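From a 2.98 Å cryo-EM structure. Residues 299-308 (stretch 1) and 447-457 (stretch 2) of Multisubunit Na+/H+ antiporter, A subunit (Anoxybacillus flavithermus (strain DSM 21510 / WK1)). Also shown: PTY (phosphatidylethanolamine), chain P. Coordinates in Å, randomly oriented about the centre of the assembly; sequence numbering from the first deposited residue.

Stretch 1 299-308: VWTVALVGLV
Stretch 2 (447-457) GWAVILPVVAW

Helices that stand too far apart for backbone contact can still pack through apolar side chains, mostly long ones, as two segments of this antiporter subunit illustrate. Residues 299-308 are helical throughout, with phi/psi mostly near -65/-45 but relaxed to -81/-31 at Trp-300 and -74/-26 at Val-305, and i to i+4 hydrogen bonds of 3.0 Å such as Leu-304 N to Trp-300 O. The partner enters as a 3-10 segment, 448-450, where Ile-451 N bonds Trp-448 O at 3.0 Å, and continues as helix to Trp-457 and beyond. The helix axes cross at 31°, approaching to 10.9 Å; Leu-307 and Ala-456 set the register, their CA atoms 6.7 Å apart.

No hydrogen bond joins the stretches; van der Waals packing of apolar side chains buries a modest 303 Å². The CA-to-CB bonds of Trp-300 (chi1 -68°, chi2 109°) and Trp-448 (chi1 60°, chi2 -89°) each point toward the opposing stretch, and the rings meet obliquely, Trp-300 CZ3 lying 3.5 Å from Trp-448 CH2, six-membered centroids 5.0 Å apart, planes at 54°. Leu-304, Leu-307 and Leu-452 all adopt mt. Although Leu-304 leaves sideways, this rotamer brings its CD2 within 4.0 Å of Leu-452 CD2, which also lies 3.7 Å from Leu-307 CD1. Leu-307 CD2 rests 4.2 Å from Ala-456 CB. Phosphatidylethanolamine O13 is 2.8 Å from Trp-300 NE1, and its C33 lies over one face of Trp-448.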

# COMPACT_ATOMS: atom_id res chain seq x y z
N VAL A 299 13.58 97.55 50.36
CA VAL A 299 13.95 98.96 50.32
C VAL A 299 15.40 99.16 50.75
O VAL A 299 16.14 99.92 50.12
CB VAL A 299 12.95 99.80 51.15
CG1 VAL A 299 11.56 99.58 50.62
CG2 VAL A 299 12.95 99.46 52.62
N TRP A 300 15.87 98.37 51.72
CA TRP A 300 17.25 98.58 52.13
C TRP A 300 18.23 97.90 51.19
O TRP A 300 19.31 98.45 50.98
CB TRP A 300 17.45 98.13 53.58
CG TRP A 300 16.73 99.02 54.55
CD1 TRP A 300 15.63 98.71 55.29
CD2 TRP A 300 17.02 100.40 54.84
NE1 TRP A 300 15.24 99.78 56.05
CE2 TRP A 300 16.07 100.83 55.79
CE3 TRP A 300 17.99 101.30 54.41
CZ2 TRP A 300 16.07 102.12 56.31
CZ3 TRP A 300 17.98 102.59 54.92
CH2 TRP A 300 17.03 102.98 55.86
N THR A 301 17.85 96.77 50.57
CA THR A 301 18.72 96.15 49.58
C THR A 301 18.90 97.06 48.37
O THR A 301 20.04 97.31 47.93
CB THR A 301 18.13 94.81 49.14
OG1 THR A 301 17.95 93.98 50.28
CG2 THR A 301 19.06 94.13 48.16
N VAL A 302 17.80 97.63 47.88
CA VAL A 302 17.82 98.52 46.72
C VAL A 302 18.65 99.77 47.01
O VAL A 302 19.57 100.11 46.25
CB VAL A 302 16.39 98.87 46.29
CG1 VAL A 302 16.39 99.92 45.27
CG2 VAL A 302 15.72 97.70 45.69
N ALA A 303 18.36 100.43 48.14
CA ALA A 303 19.05 101.68 48.49
C ALA A 303 20.54 101.47 48.71
O ALA A 303 21.37 102.23 48.19
CB ALA A 303 18.41 102.28 49.74
N LEU A 304 20.91 100.41 49.44
CA LEU A 304 22.32 100.22 49.76
C LEU A 304 23.12 99.80 48.55
O LEU A 304 24.24 100.30 48.36
CB LEU A 304 22.47 99.22 50.90
CG LEU A 304 21.98 99.70 52.28
CD1 LEU A 304 22.11 98.59 53.30
CD2 LEU A 304 22.70 100.96 52.74
N VAL A 305 22.57 98.95 47.67
CA VAL A 305 23.37 98.56 46.52
C VAL A 305 23.44 99.70 45.51
O VAL A 305 24.45 99.83 44.79
CB VAL A 305 22.86 97.24 45.88
CG1 VAL A 305 21.62 97.45 45.08
CG2 VAL A 305 23.93 96.61 45.03
N GLY A 306 22.44 100.59 45.50
CA GLY A 306 22.53 101.77 44.66
C GLY A 306 23.62 102.72 45.10
O GLY A 306 24.39 103.21 44.28
N LEU A 307 23.70 102.97 46.42
CA LEU A 307 24.76 103.82 46.95
C LEU A 307 26.15 103.22 46.71
O LEU A 307 27.10 103.94 46.37
CB LEU A 307 24.54 104.08 48.43
CG LEU A 307 23.35 104.96 48.77
CD1 LEU A 307 23.14 105.02 50.27
CD2 LEU A 307 23.57 106.35 48.20
N VAL A 308 26.26 101.89 46.87
CA VAL A 308 27.55 101.22 46.68
C VAL A 308 28.01 101.33 45.23
O VAL A 308 29.17 101.69 44.97
CB VAL A 308 27.46 99.76 47.15
CG1 VAL A 308 28.67 98.97 46.69
CG2 VAL A 308 27.40 99.70 48.65
N GLY A 447 19.88 105.98 63.11
CA GLY A 447 21.11 106.71 63.38
C GLY A 447 22.23 106.39 62.42
O GLY A 447 22.96 107.29 61.98
N TRP A 448 22.39 105.11 62.08
CA TRP A 448 23.45 104.67 61.17
C TRP A 448 23.30 105.26 59.77
O TRP A 448 24.29 105.42 59.06
CB TRP A 448 23.48 103.15 61.10
CG TRP A 448 22.20 102.56 60.60
CD1 TRP A 448 21.11 102.21 61.34
CD2 TRP A 448 21.87 102.26 59.24
NE1 TRP A 448 20.13 101.71 60.53
CE2 TRP A 448 20.57 101.73 59.23
CE3 TRP A 448 22.55 102.39 58.02
CZ2 TRP A 448 19.93 101.33 58.06
CZ3 TRP A 448 21.92 101.99 56.86
CH2 TRP A 448 20.62 101.46 56.89
N ALA A 449 22.07 105.63 59.39
CA ALA A 449 21.81 106.30 58.13
C ALA A 449 22.41 107.70 58.05
O ALA A 449 22.46 108.25 56.95
CB ALA A 449 20.30 106.36 57.88
N VAL A 450 22.89 108.26 59.16
CA VAL A 450 23.69 109.48 59.13
C VAL A 450 24.98 109.26 58.33
O VAL A 450 25.49 110.20 57.69
CB VAL A 450 23.94 109.96 60.58
CG1 VAL A 450 24.95 111.10 60.67
CG2 VAL A 450 22.62 110.43 61.19
N ILE A 451 25.49 108.02 58.29
CA ILE A 451 26.61 107.67 57.41
C ILE A 451 26.25 107.86 55.94
O ILE A 451 27.09 108.29 55.14
CB ILE A 451 27.06 106.22 57.72
CG1 ILE A 451 27.55 106.11 59.17
CG2 ILE A 451 28.15 105.75 56.78
CD1 ILE A 451 28.78 106.93 59.47
N LEU A 452 24.98 107.62 55.56
CA LEU A 452 24.59 107.53 54.15
C LEU A 452 24.71 108.78 53.27
O LEU A 452 25.13 108.62 52.12
CB LEU A 452 23.15 107.00 54.06
CG LEU A 452 22.90 105.59 54.59
CD1 LEU A 452 21.43 105.23 54.42
CD2 LEU A 452 23.80 104.57 53.93
N PRO A 453 24.35 110.01 53.70
CA PRO A 453 24.44 111.12 52.73
C PRO A 453 25.86 111.55 52.41
O PRO A 453 26.15 111.83 51.24
CB PRO A 453 23.65 112.25 53.41
CG PRO A 453 22.79 111.59 54.38
CD PRO A 453 23.62 110.47 54.90
N VAL A 454 26.75 111.60 53.41
CA VAL A 454 28.09 112.13 53.21
C VAL A 454 28.89 111.24 52.26
O VAL A 454 29.64 111.73 51.41
CB VAL A 454 28.80 112.35 54.56
CG1 VAL A 454 28.90 111.07 55.39
CG2 VAL A 454 30.19 112.98 54.37
N VAL A 455 28.65 109.92 52.33
CA VAL A 455 29.17 108.97 51.36
C VAL A 455 28.69 109.33 49.96
O VAL A 455 29.49 109.52 49.04
CB VAL A 455 28.77 107.53 51.75
CG1 VAL A 455 29.18 106.56 50.70
CG2 VAL A 455 29.40 107.16 53.07
N ALA A 456 27.37 109.54 49.83
CA ALA A 456 26.79 110.02 48.57
C ALA A 456 27.39 111.36 48.17
O ALA A 456 27.66 111.58 46.98
CB ALA A 456 25.28 110.13 48.71
N TRP A 457 27.69 112.20 49.16
CA TRP A 457 28.27 113.51 48.90
C TRP A 457 29.63 113.39 48.23
O TRP A 457 29.89 114.07 47.23
CB TRP A 457 28.38 114.31 50.20
CG TRP A 457 29.00 115.64 50.01
CD1 TRP A 457 28.46 116.72 49.40
CD2 TRP A 457 30.34 116.01 50.37
NE1 TRP A 457 29.35 117.76 49.39
CE2 TRP A 457 30.52 117.34 49.97
CE3 TRP A 457 31.39 115.34 51.00
CZ2 TRP A 457 31.71 118.02 50.19
CZ3 TRP A 457 32.57 116.01 51.21
CH2 TRP A 457 32.72 117.34 50.81
C1 PTY P . 18.61 97.75 59.45
C2 PTY P . 12.51 101.38 62.17
C3 PTY P . 13.44 101.43 60.94
O4 PTY P . 19.39 98.07 58.27
C5 PTY P . 16.20 97.70 60.12
C6 PTY P . 17.19 97.49 59.01
O7 PTY P . 17.07 96.09 58.57
C8 PTY P . 17.24 95.84 57.27
O10 PTY P . 17.65 96.65 56.49
C11 PTY P . 16.79 94.45 56.92
C12 PTY P . 17.86 93.55 56.31
C13 PTY P . 18.30 93.93 54.90
C14 PTY P . 19.23 92.91 54.26
C15 PTY P . 20.04 93.44 53.09
C16 PTY P . 21.10 94.46 53.48
C17 PTY P . 22.28 94.51 52.53
C18 PTY P . 21.94 94.98 51.13
C19 PTY P . 23.11 94.95 50.17
C20 PTY P . 23.56 93.56 49.77
C30 PTY P . 20.59 97.50 58.17
C31 PTY P . 21.24 97.86 56.87
O30 PTY P . 21.07 96.79 59.01
C32 PTY P . 22.77 97.79 56.90
C33 PTY P . 23.39 98.81 57.84
C34 PTY P . 24.91 98.79 57.87
C35 PTY P . 25.56 99.31 56.59
C36 PTY P . 25.34 100.79 56.36
C37 PTY P . 26.06 101.32 55.12
P1 PTY P . 15.67 100.24 60.12
O11 PTY P . 14.56 100.55 61.21
O12 PTY P . 16.56 101.27 60.16
O13 PTY P . 15.09 100.01 58.87
O14 PTY P . 16.37 99.05 60.63
N1 PTY P . 11.78 102.64 62.28